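Long-range contacts in XAC2610 protein (Xanthomonas axonopodis pv. citri, PDB 4QTQ), which probably acts as an immunity protein, inhibiting a peptidoglycan hydrolase linked to a type IV secretion system that kills bacteria, and binds a calcium ion: residues S9-K14 against S76-G81; V55-A60 against D102-V107; G81-T86 against S93-D98; V108-K113 against P120-Y125. One frame throughout, in Å; residues are numbered along the deposited sequence.

Interaction 1. Residues S9-K14 against S76-G81; sequences STANAK and STFYHG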
loop_
_atom_site.group_PDB
_atom_site.type_symbol
_atom_site.label_atom_id
_atom_site.label_comp_id
_atom_site.label_asym_id
_atom_site.label_seq_id
_atom_site.Cartn_x
_atom_site.Cartn_y
_atom_site.Cartn_z
ATOM N N SER A 9 -11.972 -6.528 -8.531
ATOM C CA SER A 9 -13.273 -5.904 -8.276
ATOM C C SER A 9 -13.109 -4.667 -7.397
ATOM O O SER A 9 -12.164 -4.571 -6.614
ATOM C CB SER A 9 -14.250 -6.905 -7.641
ATOM O OG SER A 9 -13.832 -7.325 -6.356
ATOM N N THR A 10 -14.020 -3.707 -7.552
ATOM C CA THR A 10 -13.980 -2.462 -6.779
ATOM C C THR A 10 -15.369 -2.059 -6.283
ATOM O O THR A 10 -16.385 -2.632 -6.678
ATOM C CB THR A 10 -13.399 -1.288 -7.604
ATOM O OG1 THR A 10 -14.360 -0.843 -8.568
ATOM C CG2 THR A 10 -12.121 -1.697 -8.317
ATOM N N ALA A 11 -15.398 -1.057 -5.416
ATOM C CA ALA A 11 -16.652 -0.511 -4.922
ATOM C C ALA A 11 -16.388 0.821 -4.259
ATOM O O ALA A 11 -15.292 1.068 -3.744
ATOM C CB ALA A 11 -17.304 -1.468 -3.937
ATOM N N ASN A 12 -17.396 1.678 -4.278
ATOM C CA ASN A 12 -17.313 2.977 -3.628
ATOM C C ASN A 12 -18.412 3.125 -2.591
ATOM O O ASN A 12 -19.449 2.483 -2.686
ATOM C CB ASN A 12 -17.402 4.094 -4.666
ATOM C CG ASN A 12 -16.176 4.159 -5.563
ATOM O OD1 ASN A 12 -15.056 3.871 -5.141
ATOM N ND2 ASN A 12 -16.386 4.554 -6.806
ATOM N N ALA A 13 -18.162 3.971 -1.601
ATOM C CA ALA A 13 -19.083 4.175 -0.498
ATOM C C ALA A 13 -18.722 5.463 0.214
ATOM O O ALA A 13 -17.607 5.932 0.087
ATOM C CB ALA A 13 -19.009 3.006 0.472
ATOM N N LYS A 14 -19.683 6.035 0.933
ATOM C CA LYS A 14 -19.431 7.170 1.826
ATOM C C LYS A 14 -19.980 6.902 3.227
ATOM O O LYS A 14 -20.961 6.172 3.407
ATOM C CB LYS A 14 -19.998 8.482 1.267
ATOM C CG LYS A 14 -21.505 8.528 1.109
ATOM C CD LYS A 14 -21.927 9.699 0.221
ATOM C CE LYS A 14 -21.799 9.354 -1.260
ATOM N NZ LYS A 14 -21.850 10.561 -2.138
ATOM N N SER A 76 -13.215 6.422 -4.782
ATOM C CA SER A 76 -12.295 5.299 -5.017
ATOM C C SER A 76 -12.010 4.538 -3.699
ATOM O O SER A 76 -10.898 4.546 -3.163
ATOM C CB SER A 76 -10.999 5.803 -5.653
ATOM O OG SER A 76 -10.272 4.738 -6.240
ATOM N N THR A 77 -13.024 3.858 -3.190
ATOM C CA THR A 77 -12.988 3.414 -1.809
ATOM C C THR A 77 -12.301 2.057 -1.627
ATOM O O THR A 77 -11.319 1.957 -0.884
ATOM C CB THR A 77 -14.404 3.397 -1.206
ATOM O OG1 THR A 77 -15.109 4.580 -1.615
ATOM C CG2 THR A 77 -14.335 3.338 0.319
ATOM N N PHE A 78 -12.793 1.034 -2.325
ATOM C CA PHE A 78 -12.301 -0.337 -2.150
ATOM C C PHE A 78 -11.800 -0.940 -3.441
ATOM O O PHE A 78 -12.411 -0.773 -4.507
ATOM C CB PHE A 78 -13.400 -1.262 -1.635
ATOM C CG PHE A 78 -14.031 -0.815 -0.358
ATOM C CD1 PHE A 78 -13.397 -1.032 0.855
ATOM C CD2 PHE A 78 -15.282 -0.216 -0.359
ATOM C CE1 PHE A 78 -13.986 -0.630 2.045
ATOM C CE2 PHE A 78 -15.882 0.170 0.827
ATOM C CZ PHE A 78 -15.233 -0.035 2.029
ATOM N N TYR A 79 -10.700 -1.675 -3.330
ATOM C CA TYR A 79 -10.174 -2.460 -4.434
ATOM C C TYR A 79 -9.783 -3.854 -3.939
ATOM O O TYR A 79 -9.187 -4.015 -2.868
ATOM C CB TYR A 79 -8.996 -1.734 -5.086
ATOM C CG TYR A 79 -8.235 -2.545 -6.116
ATOM C CD1 TYR A 79 -8.643 -2.595 -7.459
ATOM C CD2 TYR A 79 -7.098 -3.263 -5.746
ATOM C CE1 TYR A 79 -7.932 -3.337 -8.390
ATOM C CE2 TYR A 79 -6.384 -4.001 -6.665
ATOM C CZ TYR A 79 -6.791 -4.038 -7.979
ATOM O OH TYR A 79 -6.043 -4.791 -8.851
ATOM N N HIS A 80 -10.145 -4.858 -4.719
ATOM C CA HIS A 80 -9.790 -6.237 -4.444
ATOM C C HIS A 80 -9.171 -6.787 -5.718
ATOM O O HIS A 80 -9.820 -6.857 -6.757
ATOM C CB HIS A 80 -11.042 -7.014 -4.020
ATOM C CG HIS A 80 -10.787 -8.439 -3.624
ATOM N ND1 HIS A 80 -11.807 -9.358 -3.488
ATOM C CD2 HIS A 80 -9.643 -9.108 -3.351
ATOM C CE1 HIS A 80 -11.303 -10.528 -3.138
ATOM N NE2 HIS A 80 -9.991 -10.405 -3.052
ATOM N N GLY A 81 -7.890 -7.120 -5.650
ATOM C CA GLY A 81 -7.172 -7.608 -6.811
ATOM C C GLY A 81 -5.676 -7.523 -6.630
ATOM O O GLY A 81 -5.198 -7.119 -5.557
#

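Interaction 2. Residues V55-A60 against D102-V107; sequences VTFPGA and DGHEDV. With CA (calcium ion), chain B.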
loop_
_atom_site.group_PDB
_atom_site.type_symbol
_atom_site.label_atom_id
_atom_site.label_comp_id
_atom_site.label_asym_id
_atom_site.label_seq_id
_atom_site.Cartn_x
_atom_site.Cartn_y
_atom_site.Cartn_z
ATOM N N VAL A 55 -12.632 -6.363 8.809
ATOM C CA VAL A 55 -12.566 -7.240 7.633
ATOM C C VAL A 55 -12.997 -8.657 8.028
ATOM O O VAL A 55 -12.457 -9.243 8.981
ATOM C CB VAL A 55 -11.132 -7.284 7.053
ATOM C CG1 VAL A 55 -11.072 -8.154 5.804
ATOM C CG2 VAL A 55 -10.622 -5.879 6.756
ATOM N N THR A 56 -13.962 -9.201 7.293
ATOM C CA THR A 56 -14.456 -10.545 7.523
ATOM C C THR A 56 -14.212 -11.399 6.287
ATOM O O THR A 56 -14.952 -11.307 5.313
ATOM C CB THR A 56 -15.972 -10.553 7.807
ATOM O OG1 THR A 56 -16.295 -9.600 8.834
ATOM C CG2 THR A 56 -16.427 -11.958 8.221
ATOM N N PHE A 57 -13.160 -12.210 6.316
ATOM C CA PHE A 57 -12.878 -13.146 5.223
ATOM C C PHE A 57 -13.889 -14.286 5.288
ATOM O O PHE A 57 -14.408 -14.569 6.365
ATOM C CB PHE A 57 -11.448 -13.680 5.344
ATOM C CG PHE A 57 -10.389 -12.601 5.220
ATOM C CD1 PHE A 57 -10.093 -12.039 3.975
ATOM C CD2 PHE A 57 -9.710 -12.137 6.341
ATOM C CE1 PHE A 57 -9.133 -11.040 3.853
ATOM C CE2 PHE A 57 -8.746 -11.142 6.226
ATOM C CZ PHE A 57 -8.457 -10.594 4.979
ATOM N N PRO A 58 -14.205 -14.928 4.142
ATOM C CA PRO A 58 -15.198 -16.013 4.189
ATOM C C PRO A 58 -14.803 -17.130 5.149
ATOM O O PRO A 58 -13.669 -17.624 5.083
ATOM C CB PRO A 58 -15.223 -16.559 2.750
ATOM C CG PRO A 58 -14.592 -15.526 1.912
ATOM C CD PRO A 58 -13.668 -14.726 2.787
ATOM N N GLY A 59 -15.728 -17.502 6.030
ATOM C CA GLY A 59 -15.578 -18.668 6.923
ATOM C C GLY A 59 -14.788 -18.365 8.186
ATOM O O GLY A 59 -14.411 -19.276 8.956
ATOM N N ALA A 60 -14.557 -17.071 8.402
ATOM C CA ALA A 60 -13.652 -16.590 9.423
ATOM C C ALA A 60 -14.328 -15.562 10.310
ATOM O O ALA A 60 -15.315 -14.913 9.939
ATOM C CB ALA A 60 -12.416 -15.981 8.791
ATOM N N ASP A 102 0.898 -16.242 -0.395
ATOM C CA ASP A 102 0.502 -17.459 0.310
ATOM C C ASP A 102 -0.957 -17.858 0.082
ATOM O O ASP A 102 -1.435 -18.797 0.699
ATOM C CB ASP A 102 0.787 -17.324 1.814
ATOM C CG ASP A 102 -0.149 -16.339 2.521
ATOM O OD1 ASP A 102 -0.891 -15.590 1.857
ATOM O OD2 ASP A 102 -0.134 -16.324 3.764
ATOM N N GLY A 103 -1.668 -17.151 -0.789
ATOM C CA GLY A 103 -3.048 -17.515 -1.119
ATOM C C GLY A 103 -4.125 -16.881 -0.248
ATOM O O GLY A 103 -5.314 -17.108 -0.482
ATOM N N HIS A 104 -3.725 -16.100 0.755
ATOM C CA HIS A 104 -4.686 -15.362 1.566
ATOM C C HIS A 104 -4.506 -13.856 1.434
ATOM O O HIS A 104 -3.388 -13.351 1.553
ATOM C CB HIS A 104 -4.580 -15.737 3.035
ATOM C CG HIS A 104 -5.807 -15.382 3.805
ATOM N ND1 HIS A 104 -6.043 -14.108 4.276
ATOM C CD2 HIS A 104 -6.899 -16.114 4.122
ATOM C CE1 HIS A 104 -7.212 -14.082 4.887
ATOM N NE2 HIS A 104 -7.754 -15.286 4.803
ATOM N N GLU A 105 -5.608 -13.138 1.213
ATOM C CA GLU A 105 -5.525 -11.706 1.022
ATOM C C GLU A 105 -5.017 -11.028 2.287
ATOM O O GLU A 105 -5.314 -11.443 3.417
ATOM C CB GLU A 105 -6.858 -11.074 0.639
ATOM C CG GLU A 105 -7.233 -11.232 -0.816
ATOM C CD GLU A 105 -8.070 -12.459 -1.034
ATOM O OE1 GLU A 105 -7.984 -13.393 -0.201
ATOM O OE2 GLU A 105 -8.814 -12.487 -2.036
ATOM N N ASP A 106 -4.222 -9.999 2.046
ATOM C CA ASP A 106 -3.741 -9.096 3.053
ATOM C C ASP A 106 -4.469 -7.768 2.849
ATOM O O ASP A 106 -5.284 -7.632 1.937
ATOM C CB ASP A 106 -2.235 -8.948 2.883
ATOM C CG ASP A 106 -1.537 -10.296 2.792
ATOM O OD1 ASP A 106 -1.672 -11.104 3.744
ATOM O OD2 ASP A 106 -0.872 -10.567 1.768
ATOM N N VAL A 107 -4.177 -6.780 3.693
ATOM C CA VAL A 107 -4.930 -5.539 3.673
ATOM C C VAL A 107 -3.991 -4.332 3.688
ATOM O O VAL A 107 -2.990 -4.304 4.427
ATOM C CB VAL A 107 -5.940 -5.463 4.847
ATOM C CG1 VAL A 107 -6.724 -4.151 4.813
ATOM C CG2 VAL A 107 -6.880 -6.647 4.804
HETATM CA CA CA B . -1.147 -13.124 2.241
HETATM O O HOH W 1 -0.932 -13.902 4.404
#

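Interaction 3. Residues G81-T86 against S93-D98; sequences GPLDDT and SIILTD. With CA (calcium ion), chain B.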
loop_
_atom_site.group_PDB
_atom_site.type_symbol
_atom_site.label_atom_id
_atom_site.label_comp_id
_atom_site.label_asym_id
_atom_site.label_seq_id
_atom_site.Cartn_x
_atom_site.Cartn_y
_atom_site.Cartn_z
ATOM N N GLY A 81 -7.890 -7.120 -5.650
ATOM C CA GLY A 81 -7.172 -7.608 -6.811
ATOM C C GLY A 81 -5.676 -7.523 -6.630
ATOM O O GLY A 81 -5.198 -7.119 -5.557
ATOM N N PRO A 82 -4.920 -7.890 -7.676
ATOM C CA PRO A 82 -3.470 -7.867 -7.563
ATOM C C PRO A 82 -2.888 -6.450 -7.695
ATOM O O PRO A 82 -3.554 -5.537 -8.227
ATOM C CB PRO A 82 -3.013 -8.766 -8.724
ATOM C CG PRO A 82 -4.174 -8.853 -9.676
ATOM C CD PRO A 82 -5.359 -8.169 -9.056
ATOM N N LEU A 83 -1.667 -6.273 -7.189
ATOM C CA LEU A 83 -0.917 -5.034 -7.383
ATOM C C LEU A 83 0.013 -5.165 -8.601
ATOM O O LEU A 83 1.244 -5.203 -8.474
ATOM C CB LEU A 83 -0.131 -4.677 -6.114
ATOM C CG LEU A 83 -0.955 -4.491 -4.828
ATOM C CD1 LEU A 83 -0.042 -4.241 -3.630
ATOM C CD2 LEU A 83 -1.993 -3.379 -4.970
ATOM N N ASP A 84 -0.595 -5.244 -9.784
ATOM C CA ASP A 84 0.153 -5.286 -11.041
ATOM C C ASP A 84 0.650 -3.895 -11.400
ATOM O O ASP A 84 -0.108 -2.926 -11.330
ATOM C CB ASP A 84 -0.728 -5.771 -12.188
ATOM C CG ASP A 84 -1.197 -7.196 -12.022
ATOM O OD1 ASP A 84 -0.457 -8.002 -11.427
ATOM O OD2 ASP A 84 -2.302 -7.511 -12.516
ATOM N N ASP A 85 1.920 -3.806 -11.796
ATOM C CA ASP A 85 2.509 -2.546 -12.270
ATOM C C ASP A 85 1.753 -2.109 -13.524
ATOM O O ASP A 85 1.569 -0.911 -13.772
ATOM C CB ASP A 85 4.013 -2.715 -12.557
ATOM C CG ASP A 85 4.790 -1.402 -12.464
ATOM O OD1 ASP A 85 4.631 -0.540 -13.355
ATOM O OD2 ASP A 85 5.579 -1.243 -11.506
ATOM N N THR A 86 1.305 -3.095 -14.300
ATOM C CA THR A 86 0.414 -2.852 -15.425
ATOM C C THR A 86 -0.951 -2.338 -14.927
ATOM O O THR A 86 -1.228 -1.145 -15.037
ATOM C CB THR A 86 0.270 -4.114 -16.306
ATOM O OG1 THR A 86 -0.099 -5.235 -15.495
ATOM C CG2 THR A 86 1.590 -4.427 -17.010
ATOM N N SER A 93 -8.683 3.777 -0.963
ATOM C CA SER A 93 -8.544 3.886 0.501
ATOM C C SER A 93 -8.223 2.540 1.181
ATOM O O SER A 93 -7.416 2.485 2.115
ATOM C CB SER A 93 -9.818 4.467 1.114
ATOM O OG SER A 93 -10.036 5.790 0.670
ATOM N N ILE A 94 -8.872 1.463 0.720
ATOM C CA ILE A 94 -8.768 0.159 1.380
ATOM C C ILE A 94 -8.639 -0.921 0.319
ATOM O O ILE A 94 -9.554 -1.102 -0.490
ATOM C CB ILE A 94 -10.002 -0.127 2.263
ATOM C CG1 ILE A 94 -10.032 0.827 3.461
ATOM C CG2 ILE A 94 -10.008 -1.584 2.740
ATOM C CD1 ILE A 94 -11.357 0.855 4.184
ATOM N N ILE A 95 -7.499 -1.612 0.339
ATOM C CA ILE A 95 -7.093 -2.591 -0.698
ATOM C C ILE A 95 -6.888 -4.010 -0.114
ATOM O O ILE A 95 -6.128 -4.212 0.843
ATOM C CB ILE A 95 -5.776 -2.125 -1.362
ATOM C CG1 ILE A 95 -5.999 -0.807 -2.125
ATOM C CG2 ILE A 95 -5.168 -3.206 -2.266
ATOM C CD1 ILE A 95 -4.844 0.167 -1.995
ATOM N N LEU A 96 -7.584 -4.972 -0.703
ATOM C CA LEU A 96 -7.474 -6.400 -0.391
ATOM C C LEU A 96 -6.689 -7.092 -1.514
ATOM O O LEU A 96 -7.105 -7.102 -2.676
ATOM C CB LEU A 96 -8.865 -7.026 -0.272
ATOM C CG LEU A 96 -9.946 -6.233 0.460
ATOM C CD1 LEU A 96 -11.298 -6.906 0.279
ATOM C CD2 LEU A 96 -9.608 -6.104 1.931
ATOM N N THR A 97 -5.534 -7.643 -1.161
ATOM C CA THR A 97 -4.578 -8.138 -2.131
ATOM C C THR A 97 -3.583 -9.025 -1.391
ATOM O O THR A 97 -3.210 -8.724 -0.253
ATOM C CB THR A 97 -3.839 -6.968 -2.825
ATOM O OG1 THR A 97 -3.067 -7.464 -3.917
ATOM C CG2 THR A 97 -2.904 -6.224 -1.848
ATOM N N ASP A 98 -3.187 -10.132 -2.015
ATOM C CA ASP A 98 -2.227 -11.051 -1.401
ATOM C C ASP A 98 -0.857 -10.562 -1.768
ATOM O O ASP A 98 -0.436 -10.677 -2.907
ATOM C CB ASP A 98 -2.427 -12.489 -1.898
ATOM C CG ASP A 98 -1.489 -13.491 -1.222
ATOM O OD1 ASP A 98 -0.992 -13.222 -0.094
ATOM O OD2 ASP A 98 -1.264 -14.564 -1.832
HETATM CA CA CA B . -1.147 -13.124 2.241
HETATM O O HOH W 1 -0.932 -13.902 4.404
#

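Interaction 4. Residues V108-K113 against P120-Y125; sequences VVWSGK and PSYSVY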
loop_
_atom_site.group_PDB
_atom_site.type_symbol
_atom_site.label_atom_id
_atom_site.label_comp_id
_atom_site.label_asym_id
_atom_site.label_seq_id
_atom_site.Cartn_x
_atom_site.Cartn_y
_atom_site.Cartn_z
ATOM N N VAL A 108 -4.315 -3.365 2.837
ATOM C CA VAL A 108 -3.546 -2.136 2.707
ATOM C C VAL A 108 -4.503 -0.969 2.887
ATOM O O VAL A 108 -5.559 -0.904 2.250
ATOM C CB VAL A 108 -2.850 -2.033 1.330
ATOM C CG1 VAL A 108 -2.085 -0.723 1.218
ATOM C CG2 VAL A 108 -1.932 -3.213 1.089
ATOM N N VAL A 109 -4.132 -0.045 3.757
ATOM C CA VAL A 109 -5.006 1.044 4.133
ATOM C C VAL A 109 -4.302 2.389 3.879
ATOM O O VAL A 109 -3.139 2.571 4.253
ATOM C CB VAL A 109 -5.416 0.870 5.605
ATOM C CG1 VAL A 109 -6.088 2.108 6.143
ATOM C CG2 VAL A 109 -6.340 -0.342 5.750
ATOM N N TRP A 110 -5.000 3.310 3.215
ATOM C CA TRP A 110 -4.475 4.655 2.994
ATOM C C TRP A 110 -4.592 5.398 4.309
ATOM O O TRP A 110 -5.672 5.872 4.667
ATOM C CB TRP A 110 -5.229 5.363 1.869
ATOM C CG TRP A 110 -4.804 6.813 1.667
ATOM C CD1 TRP A 110 -3.717 7.441 2.215
ATOM C CD2 TRP A 110 -5.465 7.798 0.855
ATOM N NE1 TRP A 110 -3.681 8.763 1.819
ATOM C CE2 TRP A 110 -4.729 9.002 0.970
ATOM C CE3 TRP A 110 -6.624 7.788 0.063
ATOM C CZ2 TRP A 110 -5.110 10.171 0.328
ATOM C CZ3 TRP A 110 -7.001 8.952 -0.577
ATOM C CH2 TRP A 110 -6.245 10.132 -0.440
ATOM N N SER A 111 -3.479 5.475 5.040
ATOM C CA SER A 111 -3.477 5.979 6.417
ATOM C C SER A 111 -2.749 7.312 6.626
ATOM O O SER A 111 -2.865 7.903 7.691
ATOM C CB SER A 111 -2.844 4.948 7.346
ATOM O OG SER A 111 -1.506 4.675 6.958
ATOM N N GLY A 112 -1.996 7.785 5.641
ATOM C CA GLY A 112 -1.211 9.005 5.842
ATOM C C GLY A 112 -0.913 9.687 4.539
ATOM O O GLY A 112 -1.381 9.253 3.483
ATOM N N LYS A 113 -0.122 10.748 4.618
ATOM C CA LYS A 113 0.348 11.446 3.438
ATOM C C LYS A 113 1.852 11.708 3.542
ATOM O O LYS A 113 2.317 12.815 3.342
ATOM C CB LYS A 113 -0.461 12.738 3.227
ATOM C CG LYS A 113 -1.906 12.451 2.829
ATOM C CD LYS A 113 -2.619 13.658 2.252
ATOM C CE LYS A 113 -2.631 14.795 3.248
ATOM N NZ LYS A 113 -3.758 15.712 2.950
ATOM N N PRO A 120 -0.081 9.905 -0.957
ATOM C CA PRO A 120 -0.540 8.895 -0.003
ATOM C C PRO A 120 0.556 7.948 0.498
ATOM O O PRO A 120 1.430 7.527 -0.263
ATOM C CB PRO A 120 -1.603 8.114 -0.785
ATOM C CG PRO A 120 -1.403 8.489 -2.220
ATOM C CD PRO A 120 -0.848 9.877 -2.210
ATOM N N SER A 121 0.495 7.646 1.787
ATOM C CA SER A 121 1.267 6.567 2.385
ATOM C C SER A 121 0.300 5.626 3.066
ATOM O O SER A 121 -0.823 6.010 3.416
ATOM C CB SER A 121 2.257 7.114 3.400
ATOM O OG SER A 121 1.578 7.834 4.406
ATOM N N TYR A 122 0.757 4.397 3.268
ATOM C CA TYR A 122 -0.107 3.275 3.607
ATOM C C TYR A 122 0.355 2.458 4.802
ATOM O O TYR A 122 1.558 2.355 5.088
ATOM C CB TYR A 122 -0.208 2.334 2.395
ATOM C CG TYR A 122 -0.750 3.024 1.156
ATOM C CD1 TYR A 122 0.096 3.744 0.317
ATOM C CD2 TYR A 122 -2.107 2.988 0.848
ATOM C CE1 TYR A 122 -0.390 4.389 -0.806
ATOM C CE2 TYR A 122 -2.601 3.631 -0.277
ATOM C CZ TYR A 122 -1.742 4.337 -1.095
ATOM O OH TYR A 122 -2.218 4.984 -2.217
ATOM N N SER A 123 -0.631 1.852 5.465
ATOM C CA SER A 123 -0.420 0.875 6.497
ATOM C C SER A 123 -0.717 -0.465 5.851
ATOM O O SER A 123 -1.786 -0.651 5.266
ATOM C CB SER A 123 -1.352 1.116 7.696
ATOM O OG SER A 123 -1.074 2.353 8.355
ATOM N N VAL A 124 0.243 -1.383 5.955
ATOM C CA VAL A 124 0.137 -2.719 5.377
ATOM C C VAL A 124 -0.019 -3.750 6.496
ATOM O O VAL A 124 0.738 -3.739 7.473
ATOM C CB VAL A 124 1.368 -3.023 4.494
ATOM C CG1 VAL A 124 1.312 -4.430 3.929
ATOM C CG2 VAL A 124 1.458 -2.005 3.372
ATOM N N TYR A 125 -1.018 -4.622 6.344
ATOM C CA TYR A 125 -1.293 -5.715 7.280
ATOM C C TYR A 125 -1.315 -7.067 6.550
ATOM O O TYR A 125 -2.152 -7.291 5.656
ATOM C CB TYR A 125 -2.645 -5.517 7.983
ATOM C CG TYR A 125 -2.860 -4.143 8.600
ATOM C CD1 TYR A 125 -3.155 -3.047 7.802
ATOM C CD2 TYR A 125 -2.777 -3.946 9.973
ATOM C CE1 TYR A 125 -3.348 -1.788 8.344
ATOM C CE2 TYR A 125 -2.967 -2.686 10.537
ATOM C CZ TYR A 125 -3.248 -1.609 9.707
ATOM O OH TYR A 125 -3.463 -0.361 10.211
#

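Interaction 1. Residues S9-K14 against S76-G81
Phe78 and Ala11 form a hydrogen-bonded pair where strand 9-11 lies antiparallel along strand 78-80. Strand 9-11 is one of the two outermost strands of a mixed sheet in this beta-sandwich. Phe78 N donates to Ala11 O at 2.9 Å, and Phe78 O accepts from Ala11 N. Phe78 has more surface buried by the contact than any other residue here. Ala13 CB meets the ring at its edge, 4.2 Å from Phe78 CE2. Ala11 CB is 4.3 Å from Phe78 CD2. The same side of the strands packs on Ala23 and Ile25 of strand 20-25 and on Val30 of strand 28-33, which belong to the second sheet.

Ser9 and His80 form the other hydrogen-bonded pair, with both backbone bonds 2.8 Å long (Ser9 N to His80 O, His80 N to Ser9 O). Ser9 OG rests 3.7 Å from His80 CB. The imidazole CG is anti to the backbone N (chi1 -176°), and the ring runs away from Ser9; His80 NE2 is hydrogen-bonded to Glu105 OE2.

Past the strands, the pairing goes on through side chains. Asn12 OD1 accepts from Thr77 N at 2.8 Å. Thr77 OG1, which also bonds Asp73 O, accepts from Ala13 N at 3.1 Å.

Interaction 2. Residues V55-A60 against D102-V107
Val55 and Val107 face each other between the two sheets of the beta-sandwich. Val107 lies in strand 106-112, which follows a calcium-binding loop of DxNxDG sequence (Asp98, Asn100, Asp102, Gly103). Val55 CG2 meets Val107 CG2 at 4.3 Å. On its other branch, Val55 CG1 covers one face of the Phe57 ring, offset toward the rim.

Phe57 carries most of the contact. The opposite face of its ring receives His104. The two rings make a T-shaped pair, with planes at 69° and centroids 4.4 Å apart. The edge belongs to His104: its CE1 stands over the centre of the Phe57 ring, 3.3 Å above the plane. Phe57 CZ lies 3.6 Å from Glu105 O and also touches Val107 CG2. Glu105 CB packs on Phe57 CE1. Ile28 and Leu134 close in on Phe57 from strands 28-33 and 133-136. From Phe57 to Ala60 the chain makes a type II beta turn.

His104 also reaches the calcium ion, through its backbone O. Its ND1 donates to Glu105 O at 2.9 Å, which helps fix the ring against Phe57. His104 N donates to Asp102 OD1 in an Asx turn, reaching that oxygen from above the carboxylate plane. Asp102 OD1 binds the calcium as well. Asp98, Asn100 and a water complete the site with Asp106. Asp106 grips the ion with both carboxylate oxygens, OD1 and OD2, each at 2.6 Å.

Interaction 3. Residues G81-T86 against S93-D98
Gly81 and its partners Leu96 and Thr97 supply both hydrogen bonds of this contact. Gly81 N donates to Leu96 O at 3.1 Å. Gly81 N lies almost in line with the Leu96 carbonyl. Gly81 O accepts in turn from Thr97 OG1 at 2.7 Å. The hydroxyl reaches it because OG1 is anti to the backbone N of Thr97 (chi1 -171°). It approaches the Gly81 carbonyl tilted 20° from its plane. At the backbone angles of Gly81 a CB would be jammed against the carbonyl O of His80.

The Gly81 N to Leu96 O bond carries the parallel pairing of strands 78-80 and 94-97 one residue past the first strand. Here the chain turns into the loop that carries it back to the start of the second, so the link between the parallel neighbours is a loop and not a helix.

The apolar contacts come from Leu83. Its side chain crosses that of Thr97 at about a right angle, with Leu83 CD1 3.9 Å from Thr97 CG2. The other methyl, Leu83 CD2, reaches Ile95 CG2 at 4.2 Å. Leu150 packs on both Leu83 and Ile95.

Metal binding follows directly along the chain. Asp98, next after Thr97, bonds the calcium ion through OD1 at 2.3 Å, while its OD2 accepts from Gly103 N.

Interaction 4. Residues V108-K113 against P120-Y125
Val109 and Ser123 exchange two backbone hydrogen bonds, each 2.9 Å long (Val109 N to Ser123 O, Ser123 N to Val109 O). They sit in the beta hairpin of strands 106-112 and 121-128. Further on the register slips by one in a classic beta bulge. Ser121 O accepts from both Ser111 N and Gly112 N, the latter coming from above the carbonyl plane. Ser121 N donates to Gly112 O at 3.0 Å. The bulge turns Ser111 toward the facing strand, and Ser111 OG and Ser123 OG share a hydrogen bond of 2.7 Å.

Apolar contacts fill the side bearing Val108, Trp110 and Tyr122. Pro120 CB lies over one face of the Trp110 indole in a CH-pi contact, 3.7 Å from the centroid of the five-membered ring. Trp110 NE1 also makes a weak bond to Gly112 O. Tyr122 CD2 touches Val108 CG1 at 3.7 Å, and Tyr122 CE2 touches Trp110 CB at 3.8 Å.

The hairpin lies inside the mixed sheet. Strand 94-97 pairs with 106-112 on one flank and strand 133-136 with 121-128 on the other. Val124 N donates a hydrogen bond to Ser141 OG of helix 138-143.

How the interactions relate
From the N terminus, interaction 1 closes a loop of some sixty residues and sets strand 9-11 at the margin of the mixed sheet. Interaction 2 starts within that loop and ends beyond it, so the two cross. It joins the four-stranded sheet to the calcium loop. Interaction 3 is a short closure lying wholly between the segments of interaction 2; it shares Gly81 with interaction 1 and the calcium ion with interaction 2. Interaction 4 follows last, in series, as a beta hairpin. Backbone bonds run from strand 78-80 through 94-97 and 106-112 to 121-128, so all four contacts reach one sheet. His80 with Glu105 links interactions 1 and 2.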